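Local coordinates for reticulocyte-binding protein 2a (Plasmodium vivax, PDB 4Z8N) that probably binds the surface of red blood cells through this helical erythrocyte-binding domain, as part of the parasite's invasion of reticulocytes, at residues A[3-8]-A[18-23]; A[27-32]-A[262-267]; A[176-181]-A[213-218]. All coordinates share one frame; numbering follows the deposited sequence.

Interaction 1: A[3-8]-A[18-23]; sequences DILRYL and ISTVYP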
loop_
_atom_site.group_PDB
_atom_site.type_symbol
_atom_site.label_atom_id
_atom_site.label_comp_id
_atom_site.label_asym_id
_atom_site.label_seq_id
_atom_site.Cartn_x
_atom_site.Cartn_y
_atom_site.Cartn_z
ATOM N N ASP A 3 -13.187 -7.769 -2.444
ATOM C CA ASP A 3 -11.830 -8.065 -2.884
ATOM C C ASP A 3 -10.845 -7.529 -1.854
ATOM O O ASP A 3 -10.588 -6.325 -1.790
ATOM C CB ASP A 3 -11.551 -7.460 -4.262
ATOM C CG ASP A 3 -10.156 -7.786 -4.776
ATOM O OD1 ASP A 3 -9.503 -8.698 -4.223
ATOM O OD2 ASP A 3 -9.714 -7.132 -5.745
ATOM N N ILE A 4 -10.292 -8.434 -1.055
ATOM C CA ILE A 4 -9.419 -8.058 0.045
ATOM C C ILE A 4 -8.124 -7.397 -0.447
ATOM O O ILE A 4 -7.498 -6.627 0.284
ATOM C CB ILE A 4 -9.090 -9.292 0.926
ATOM C CG1 ILE A 4 -8.570 -8.861 2.299
ATOM C CG2 ILE A 4 -8.118 -10.232 0.220
ATOM C CD1 ILE A 4 -8.436 -10.009 3.281
ATOM N N LEU A 5 -7.741 -7.672 -1.691
ATOM C CA LEU A 5 -6.501 -7.123 -2.242
ATOM C C LEU A 5 -6.611 -5.634 -2.560
ATOM O O LEU A 5 -5.618 -4.992 -2.894
ATOM C CB LEU A 5 -6.085 -7.886 -3.500
ATOM C CG LEU A 5 -5.648 -9.335 -3.293
ATOM C CD1 LEU A 5 -4.887 -9.847 -4.506
ATOM C CD2 LEU A 5 -4.810 -9.469 -2.034
ATOM N N ARG A 6 -7.815 -5.087 -2.452
ATOM C CA ARG A 6 -8.019 -3.659 -2.663
ATOM C C ARG A 6 -7.370 -2.819 -1.567
ATOM O O ARG A 6 -7.120 -1.628 -1.761
ATOM C CB ARG A 6 -9.512 -3.334 -2.742
ATOM C CG ARG A 6 -10.154 -3.699 -4.070
ATOM C CD ARG A 6 -11.577 -3.170 -4.165
ATOM N NE ARG A 6 -12.461 -3.770 -3.171
ATOM C CZ ARG A 6 -13.751 -3.475 -3.048
ATOM N NH1 ARG A 6 -14.310 -2.586 -3.858
ATOM N NH2 ARG A 6 -14.485 -4.070 -2.117
ATOM N N TYR A 7 -7.093 -3.437 -0.420
ATOM C CA TYR A 7 -6.586 -2.689 0.729
ATOM C C TYR A 7 -5.510 -3.422 1.525
ATOM O O TYR A 7 -4.762 -2.798 2.277
ATOM C CB TYR A 7 -7.742 -2.319 1.670
ATOM C CG TYR A 7 -8.530 -3.499 2.209
ATOM C CD1 TYR A 7 -8.120 -4.178 3.352
ATOM C CD2 TYR A 7 -9.692 -3.926 1.578
ATOM C CE1 TYR A 7 -8.848 -5.253 3.848
ATOM C CE2 TYR A 7 -10.423 -4.996 2.063
ATOM C CZ TYR A 7 -9.998 -5.657 3.197
ATOM O OH TYR A 7 -10.731 -6.722 3.673
ATOM N N LEU A 8 -5.428 -4.739 1.374
ATOM C CA LEU A 8 -4.574 -5.520 2.261
ATOM C C LEU A 8 -3.098 -5.440 1.888
ATOM O O LEU A 8 -2.626 -6.137 0.992
ATOM C CB LEU A 8 -5.019 -6.984 2.294
ATOM C CG LEU A 8 -4.274 -7.833 3.330
ATOM C CD1 LEU A 8 -4.369 -7.211 4.719
ATOM C CD2 LEU A 8 -4.795 -9.260 3.347
ATOM N N ILE A 18 4.846 -3.883 2.446
ATOM C CA ILE A 18 4.833 -4.975 1.487
ATOM C C ILE A 18 3.420 -5.142 0.955
ATOM O O ILE A 18 2.490 -5.406 1.716
ATOM C CB ILE A 18 5.325 -6.285 2.111
ATOM C CG1 ILE A 18 6.790 -6.145 2.527
ATOM C CG2 ILE A 18 5.153 -7.436 1.132
ATOM C CD1 ILE A 18 7.362 -7.386 3.162
ATOM N N SER A 19 3.260 -4.973 -0.353
ATOM C CA SER A 19 1.939 -4.991 -0.959
ATOM C C SER A 19 1.603 -6.358 -1.546
ATOM O O SER A 19 2.483 -7.080 -2.011
ATOM C CB SER A 19 1.838 -3.913 -2.039
ATOM O OG SER A 19 0.544 -3.877 -2.608
ATOM N N THR A 20 0.322 -6.708 -1.512
ATOM C CA THR A 20 -0.139 -7.974 -2.068
ATOM C C THR A 20 -0.404 -7.856 -3.565
ATOM O O THR A 20 -0.731 -8.843 -4.224
ATOM C CB THR A 20 -1.418 -8.464 -1.368
ATOM O OG1 THR A 20 -2.378 -7.401 -1.333
ATOM C CG2 THR A 20 -1.112 -8.915 0.052
ATOM N N VAL A 21 -0.260 -6.645 -4.094
ATOM C CA VAL A 21 -0.488 -6.397 -5.513
ATOM C C VAL A 21 0.767 -5.838 -6.189
ATOM O O VAL A 21 1.622 -5.232 -5.538
ATOM C CB VAL A 21 -1.669 -5.422 -5.733
ATOM C CG1 VAL A 21 -2.935 -5.959 -5.079
ATOM C CG2 VAL A 21 -1.335 -4.039 -5.205
ATOM N N TYR A 22 0.872 -6.067 -7.494
ATOM C CA TYR A 22 1.990 -5.583 -8.301
ATOM C C TYR A 22 2.192 -4.081 -8.101
ATOM O O TYR A 22 1.220 -3.333 -8.062
ATOM C CB TYR A 22 1.731 -5.903 -9.777
ATOM C CG TYR A 22 2.859 -5.562 -10.723
ATOM C CD1 TYR A 22 2.991 -4.282 -11.250
ATOM C CD2 TYR A 22 3.781 -6.527 -11.110
ATOM C CE1 TYR A 22 4.016 -3.969 -12.118
ATOM C CE2 TYR A 22 4.807 -6.223 -11.983
ATOM C CZ TYR A 22 4.922 -4.942 -12.482
ATOM O OH TYR A 22 5.943 -4.635 -13.351
ATOM N N PRO A 23 3.452 -3.629 -7.974
ATOM C CA PRO A 23 4.709 -4.382 -8.046
ATOM C C PRO A 23 5.248 -4.861 -6.694
ATOM O O PRO A 23 6.455 -5.081 -6.579
ATOM C CB PRO A 23 5.665 -3.365 -8.660
ATOM C CG PRO A 23 5.211 -2.071 -8.064
ATOM C CD PRO A 23 3.704 -2.178 -7.902
#
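Thr20 reaches across to the turn at 3-8 with its hydroxyl, giving a hydrogen bond from OG1 to the backbone O of Leu8 at 2.7 Å. The donor lies nearly on the line of the carbonyl bond, with an angle of 161° at the oxygen. A chi1 of 50° sets OG1 between the backbone N and the carbonyl carbon of Thr20, while CG2 also rests close to Leu8 O, at 3.3 Å. On the same hydroxyl sits a methyl group: Leu5 CD2 is 3.3 Å from Thr20 OG1, the two side chains meeting at a slant. One residue on, Val21 CG1 packs against the base of the Leu5 side chain, 4.0 Å from Leu5 CB, and close to the Leu5 carbonyl. The contact thus folds the N-terminal 3-10 turn of residues 4-6 onto the chain leaving the two-stranded antiparallel hairpin 9-11/17-19, the small beta element of this otherwise helical domain. Both sides are shaped by short side-chain turns. Asp3 OD1 accepts from Leu5 N in an Asx turn, approached from above the carboxylate plane, and Ser19 OG accepts from Val21 N at 3.2 Å in an ST turn. Further out, Asp9 OD1 takes hydrogen bonds from Thr20 N and Ser19 OG, Arg269 NH2 bonds to Leu5 O, and Tyr111 of helix 94-115 packs on Leu5, Leu8 and Thr20.

Interaction 2: A[27-32]-A[262-267]; sequences QMNYFA and TYKFSL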
loop_
_atom_site.group_PDB
_atom_site.type_symbol
_atom_site.label_atom_id
_atom_site.label_comp_id
_atom_site.label_asym_id
_atom_site.label_seq_id
_atom_site.Cartn_x
_atom_site.Cartn_y
_atom_site.Cartn_z
ATOM N N GLN A 27 10.856 -0.745 -4.122
ATOM C CA GLN A 27 12.122 -0.751 -4.856
ATOM C C GLN A 27 11.905 -1.093 -6.330
ATOM O O GLN A 27 12.580 -0.553 -7.208
ATOM C CB GLN A 27 13.110 -1.748 -4.237
ATOM C CG GLN A 27 13.576 -1.403 -2.822
ATOM C CD GLN A 27 12.781 -2.126 -1.746
ATOM O OE1 GLN A 27 11.548 -2.139 -1.767
ATOM N NE2 GLN A 27 13.486 -2.734 -0.798
ATOM N N MET A 28 10.962 -1.994 -6.591
ATOM C CA MET A 28 10.669 -2.430 -7.951
ATOM C C MET A 28 10.067 -1.283 -8.743
ATOM O O MET A 28 10.329 -1.126 -9.934
ATOM C CB MET A 28 9.724 -3.635 -7.944
ATOM C CG MET A 28 10.230 -4.808 -7.111
ATOM S SD MET A 28 11.775 -5.511 -7.728
ATOM C CE MET A 28 11.188 -6.475 -9.111
ATOM N N ASN A 29 9.253 -0.482 -8.063
ATOM C CA ASN A 29 8.696 0.721 -8.654
ATOM C C ASN A 29 9.810 1.709 -8.977
ATOM O O ASN A 29 9.810 2.350 -10.026
ATOM C CB ASN A 29 7.679 1.355 -7.705
ATOM C CG ASN A 29 6.670 2.220 -8.428
ATOM O OD1 ASN A 29 7.024 3.221 -9.049
ATOM N ND2 ASN A 29 5.401 1.843 -8.341
ATOM N N TYR A 30 10.764 1.814 -8.060
ATOM C CA TYR A 30 11.910 2.698 -8.223
ATOM C C TYR A 30 12.767 2.300 -9.427
ATOM O O TYR A 30 13.192 3.155 -10.207
ATOM C CB TYR A 30 12.750 2.701 -6.942
ATOM C CG TYR A 30 14.091 3.389 -7.073
ATOM C CD1 TYR A 30 14.188 4.773 -7.037
ATOM C CD2 TYR A 30 15.260 2.652 -7.218
ATOM C CE1 TYR A 30 15.408 5.406 -7.153
ATOM C CE2 TYR A 30 16.488 3.278 -7.335
ATOM C CZ TYR A 30 16.554 4.653 -7.302
ATOM O OH TYR A 30 17.768 5.284 -7.416
ATOM N N PHE A 31 13.012 1.002 -9.584
ATOM C CA PHE A 31 13.835 0.512 -10.684
ATOM C C PHE A 31 13.177 0.789 -12.033
ATOM O O PHE A 31 13.862 1.020 -13.032
ATOM C CB PHE A 31 14.109 -0.985 -10.524
ATOM C CG PHE A 31 14.921 -1.326 -9.306
ATOM C CD1 PHE A 31 15.885 -0.450 -8.832
ATOM C CD2 PHE A 31 14.713 -2.517 -8.629
ATOM C CE1 PHE A 31 16.635 -0.758 -7.708
ATOM C CE2 PHE A 31 15.458 -2.832 -7.503
ATOM C CZ PHE A 31 16.421 -1.951 -7.043
ATOM N N ALA A 32 11.847 0.770 -12.057
ATOM C CA ALA A 32 11.101 1.081 -13.270
ATOM C C ALA A 32 11.218 2.563 -13.610
ATOM O O ALA A 32 11.286 2.934 -14.780
ATOM C CB ALA A 32 9.636 0.684 -13.114
ATOM N N THR A 262 8.017 6.376 -4.240
ATOM C CA THR A 262 7.339 6.264 -2.952
ATOM C C THR A 262 5.921 6.820 -3.037
ATOM O O THR A 262 4.969 6.209 -2.548
ATOM C CB THR A 262 8.117 7.003 -1.848
ATOM O OG1 THR A 262 9.398 6.385 -1.677
ATOM C CG2 THR A 262 7.361 6.962 -0.525
ATOM N N TYR A 263 5.795 7.986 -3.662
ATOM C CA TYR A 263 4.502 8.616 -3.881
ATOM C C TYR A 263 3.590 7.730 -4.727
ATOM O O TYR A 263 2.439 7.481 -4.367
ATOM C CB TYR A 263 4.695 9.982 -4.552
ATOM C CG TYR A 263 3.428 10.615 -5.079
ATOM C CD1 TYR A 263 2.601 11.357 -4.246
ATOM C CD2 TYR A 263 3.065 10.485 -6.414
ATOM C CE1 TYR A 263 1.444 11.943 -4.726
ATOM C CE2 TYR A 263 1.912 11.065 -6.902
ATOM C CZ TYR A 263 1.106 11.791 -6.054
ATOM O OH TYR A 263 -0.041 12.371 -6.539
ATOM N N LYS A 264 4.117 7.249 -5.848
ATOM C CA LYS A 264 3.334 6.463 -6.794
ATOM C C LYS A 264 2.915 5.108 -6.219
ATOM O O LYS A 264 1.787 4.663 -6.420
ATOM C CB LYS A 264 4.129 6.261 -8.086
ATOM C CG LYS A 264 3.409 5.444 -9.148
ATOM C CD LYS A 264 4.292 5.250 -10.370
ATOM C CE LYS A 264 3.626 4.376 -11.416
ATOM N NZ LYS A 264 4.519 4.169 -12.592
ATOM N N PHE A 265 3.835 4.461 -5.511
ATOM C CA PHE A 265 3.589 3.151 -4.922
ATOM C C PHE A 265 2.387 3.183 -3.972
ATOM O O PHE A 265 1.568 2.264 -3.966
ATOM C CB PHE A 265 4.845 2.671 -4.184
ATOM C CG PHE A 265 4.760 1.262 -3.668
ATOM C CD1 PHE A 265 4.783 0.187 -4.541
ATOM C CD2 PHE A 265 4.692 1.012 -2.306
ATOM C CE1 PHE A 265 4.721 -1.110 -4.069
ATOM C CE2 PHE A 265 4.630 -0.285 -1.827
ATOM C CZ PHE A 265 4.644 -1.347 -2.708
ATOM N N SER A 266 2.274 4.249 -3.186
ATOM C CA SER A 266 1.205 4.344 -2.195
ATOM C C SER A 266 -0.068 4.989 -2.738
ATOM O O SER A 266 -1.166 4.682 -2.269
ATOM C CB SER A 266 1.689 5.114 -0.967
ATOM O OG SER A 266 2.421 4.263 -0.102
ATOM N N LEU A 267 0.073 5.874 -3.722
ATOM C CA LEU A 267 -1.084 6.549 -4.308
ATOM C C LEU A 267 -2.065 5.548 -4.910
ATOM O O LEU A 267 -3.273 5.649 -4.705
ATOM C CB LEU A 267 -0.642 7.550 -5.380
ATOM C CG LEU A 267 -1.768 8.305 -6.094
ATOM C CD1 LEU A 267 -2.505 9.209 -5.119
ATOM C CD2 LEU A 267 -1.231 9.108 -7.269
#
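The carboxamide of Asn29 carries this contact, and its nearest approach is polar atom to aliphatic chain: OD1 lies 3.7 Å from Lys264 CD. No hydrogen bond crosses between segments 27-32 and 262-267, and OD1, buried here, has no partner in the model. The amide nitrogen turns to Phe265, the residue after Lys264, with Asn29 ND2 4.1 Å from Phe265 CA and 4.2 Å from Phe265 CD1, at the edge of the ring and near its plane. Asn29 chi1 of -156° carries its CG away from the backbone N and beside the carbonyl carbon, so the amide is wedged between the lysine methylenes and the phenyl rim. Lys264 is fully extended and passes the amide at a slant; its NZ ends in a long, weak ion pair with Glu33. Ala261, one turn before Phe265, also packs against Asn29, as does Pro23 from the preceding loop. Tyr30 continues the interface along helix 246-297 through Phe254, Ala257 and Ala261. The result is side-chain packing of the short helix 26-37 on the long C-terminal helix 246-297, a helix-on-helix packing within the largely helical bundle of this erythrocyte-binding domain.

Interaction 3: A[176-181]-A[213-218]; sequences TLKASL and DIITIG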
loop_
_atom_site.group_PDB
_atom_site.type_symbol
_atom_site.label_atom_id
_atom_site.label_comp_id
_atom_site.label_asym_id
_atom_site.label_seq_id
_atom_site.Cartn_x
_atom_site.Cartn_y
_atom_site.Cartn_z
ATOM N N THR A 176 -12.087 11.476 9.389
ATOM C CA THR A 176 -13.471 11.716 9.773
ATOM C C THR A 176 -14.235 10.401 9.924
ATOM O O THR A 176 -15.032 10.236 10.849
ATOM C CB THR A 176 -14.178 12.626 8.750
ATOM O OG1 THR A 176 -13.491 13.880 8.685
ATOM C CG2 THR A 176 -15.609 12.884 9.157
ATOM N N LEU A 177 -13.977 9.461 9.022
ATOM C CA LEU A 177 -14.609 8.152 9.104
ATOM C C LEU A 177 -14.105 7.384 10.322
ATOM O O LEU A 177 -14.878 6.710 11.004
ATOM C CB LEU A 177 -14.359 7.347 7.828
ATOM C CG LEU A 177 -15.137 6.033 7.721
ATOM C CD1 LEU A 177 -16.634 6.300 7.793
ATOM C CD2 LEU A 177 -14.782 5.300 6.436
ATOM N N LYS A 178 -12.806 7.491 10.594
ATOM C CA LYS A 178 -12.217 6.851 11.767
ATOM C C LYS A 178 -12.916 7.292 13.045
ATOM O O LYS A 178 -13.237 6.469 13.901
ATOM C CB LYS A 178 -10.724 7.164 11.855
ATOM C CG LYS A 178 -10.008 6.516 13.025
ATOM C CD LYS A 178 -8.536 6.898 13.011
ATOM C CE LYS A 178 -7.756 6.174 14.088
ATOM N NZ LYS A 178 -6.313 6.541 14.045
ATOM N N ALA A 179 -13.157 8.595 13.162
ATOM C CA ALA A 179 -13.814 9.149 14.337
ATOM C C ALA A 179 -15.218 8.572 14.518
ATOM O O ALA A 179 -15.603 8.219 15.630
ATOM C CB ALA A 179 -13.870 10.668 14.243
ATOM N N SER A 180 -15.976 8.470 13.429
ATOM C CA SER A 180 -17.335 7.937 13.506
ATOM C C SER A 180 -17.318 6.451 13.866
ATOM O O SER A 180 -18.218 5.960 14.551
ATOM C CB SER A 180 -18.092 8.161 12.191
ATOM O OG SER A 180 -17.474 7.488 11.110
ATOM N N LEU A 181 -16.287 5.744 13.416
ATOM C CA LEU A 181 -16.121 4.334 13.758
ATOM C C LEU A 181 -15.778 4.168 15.234
ATOM O O LEU A 181 -16.218 3.219 15.876
ATOM C CB LEU A 181 -15.038 3.692 12.894
ATOM C CG LEU A 181 -15.386 3.478 11.419
ATOM C CD1 LEU A 181 -14.171 2.984 10.658
ATOM C CD2 LEU A 181 -16.555 2.505 11.264
ATOM N N ASP A 213 -8.949 -1.182 10.684
ATOM C CA ASP A 213 -7.708 -1.771 10.172
ATOM C C ASP A 213 -7.374 -1.263 8.776
ATOM O O ASP A 213 -6.215 -0.993 8.463
ATOM C CB ASP A 213 -7.802 -3.297 10.147
ATOM C CG ASP A 213 -7.739 -3.906 11.529
ATOM O OD1 ASP A 213 -7.130 -3.286 12.427
ATOM O OD2 ASP A 213 -8.297 -5.007 11.715
ATOM N N ILE A 214 -8.397 -1.156 7.937
ATOM C CA ILE A 214 -8.244 -0.599 6.599
ATOM C C ILE A 214 -7.767 0.851 6.681
ATOM O O ILE A 214 -6.894 1.270 5.920
ATOM C CB ILE A 214 -9.567 -0.672 5.807
ATOM C CG1 ILE A 214 -9.918 -2.126 5.486
ATOM C CG2 ILE A 214 -9.473 0.126 4.525
ATOM C CD1 ILE A 214 -11.258 -2.291 4.797
ATOM N N ILE A 215 -8.335 1.611 7.612
ATOM C CA ILE A 215 -7.933 3.004 7.810
ATOM C C ILE A 215 -6.471 3.093 8.250
ATOM O O ILE A 215 -5.727 3.955 7.775
ATOM C CB ILE A 215 -8.845 3.711 8.836
ATOM C CG1 ILE A 215 -10.235 3.914 8.234
ATOM C CG2 ILE A 215 -8.263 5.057 9.256
ATOM C CD1 ILE A 215 -11.199 4.633 9.139
ATOM N N THR A 216 -6.060 2.189 9.136
ATOM C CA THR A 216 -4.668 2.126 9.576
ATOM C C THR A 216 -3.717 1.921 8.393
ATOM O O THR A 216 -2.703 2.608 8.278
ATOM C CB THR A 216 -4.457 1.005 10.608
ATOM O OG1 THR A 216 -5.215 1.299 11.789
ATOM C CG2 THR A 216 -2.990 0.889 10.984
ATOM N N ILE A 217 -4.054 0.981 7.514
ATOM C CA ILE A 217 -3.288 0.768 6.287
ATOM C C ILE A 217 -3.328 2.011 5.394
ATOM O O ILE A 217 -2.308 2.428 4.843
ATOM C CB ILE A 217 -3.822 -0.442 5.492
ATOM C CG1 ILE A 217 -3.694 -1.721 6.317
ATOM C CG2 ILE A 217 -3.074 -0.594 4.179
ATOM C CD1 ILE A 217 -4.346 -2.928 5.672
ATOM N N GLY A 218 -4.513 2.598 5.263
ATOM C CA GLY A 218 -4.692 3.798 4.467
ATOM C C GLY A 218 -3.883 4.976 4.978
ATOM O O GLY A 218 -3.371 5.774 4.196
HETATM O O HOH W 1 -5.040 4.350 12.787
#
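Two neighbouring helices of the coiled-coil-like bundle, 168-194 and 199-237, run nearly antiparallel here, their segments 176-181 and 213-218 at 153° with axes 10.5 Å apart at closest approach. Ile215 is the residue that bridges the gap. Its CD1 methyl is driven end-on into the backbone of the facing helix, 3.6 Å from Lys178 CA, and also meets Lys178 CB and the carbonyl carbon of Leu177. From the next turn Leu181 CD1 closes on the same methyl, at 3.7 Å from Ile215 CD1, while Leu177 CB stands a little farther off at 4.4 Å from it. Chi1 of -70° swings Ile215 CG1 opposite its carbonyl carbon, and the extended chi2 of -178° carries CD1 outward into this group. The other branch, CG2, lies under the lysine chain, 4.2 Å from both CB and CD of Lys178. That chain is stretched straight from CB to NZ and crosses the isoleucine at a slant, so its methylenes pack while the ammonium continues past. NZ donates to a water at 2.8 Å, and this water is also hydrogen-bonded to Thr216 OG1 at 3.2 Å, making a bridge between the helices. Glu219 adds a long, weak ion pair to NZ. On the inner side, Leu177 and Leu181 also touch Met211, and reach Leu277 and Leu284 of helix 246-297 respectively, where Ile214 packs on Leu277 too. Ser180 OG turns back to its own helix, donating to Leu177 O, which also accepts from Leu181 N. The direct contact is therefore apolar, with its polar link at the lysine end made through water; such an ammonium probably keeps its charge, since its contacts are with water and a carboxylate.

Overall arrangement
From the N terminus, interaction 1 closes first, a short loop of nine residues that holds the hairpin strands 9-11 and 17-19. Helix 26-37 follows directly, and interaction 2 joins it to helix 246-297, enclosing most of the chain. Interaction 3, between helices 168-194 and 199-237, is nested inside that loop and closes over 31 residues; interaction 1 stands in series with both. Interaction 1 lies against both of the others, through segment 18-23 (Ser19 and Pro23 on Met28, Asn29 and Phe265) on interaction 2 and segment 3-8 (Tyr7 and Leu8 on Ile214 and Ile217) on interaction 3. Interactions 2 and 3 do not touch, their nearest atoms being about 7 Å apart.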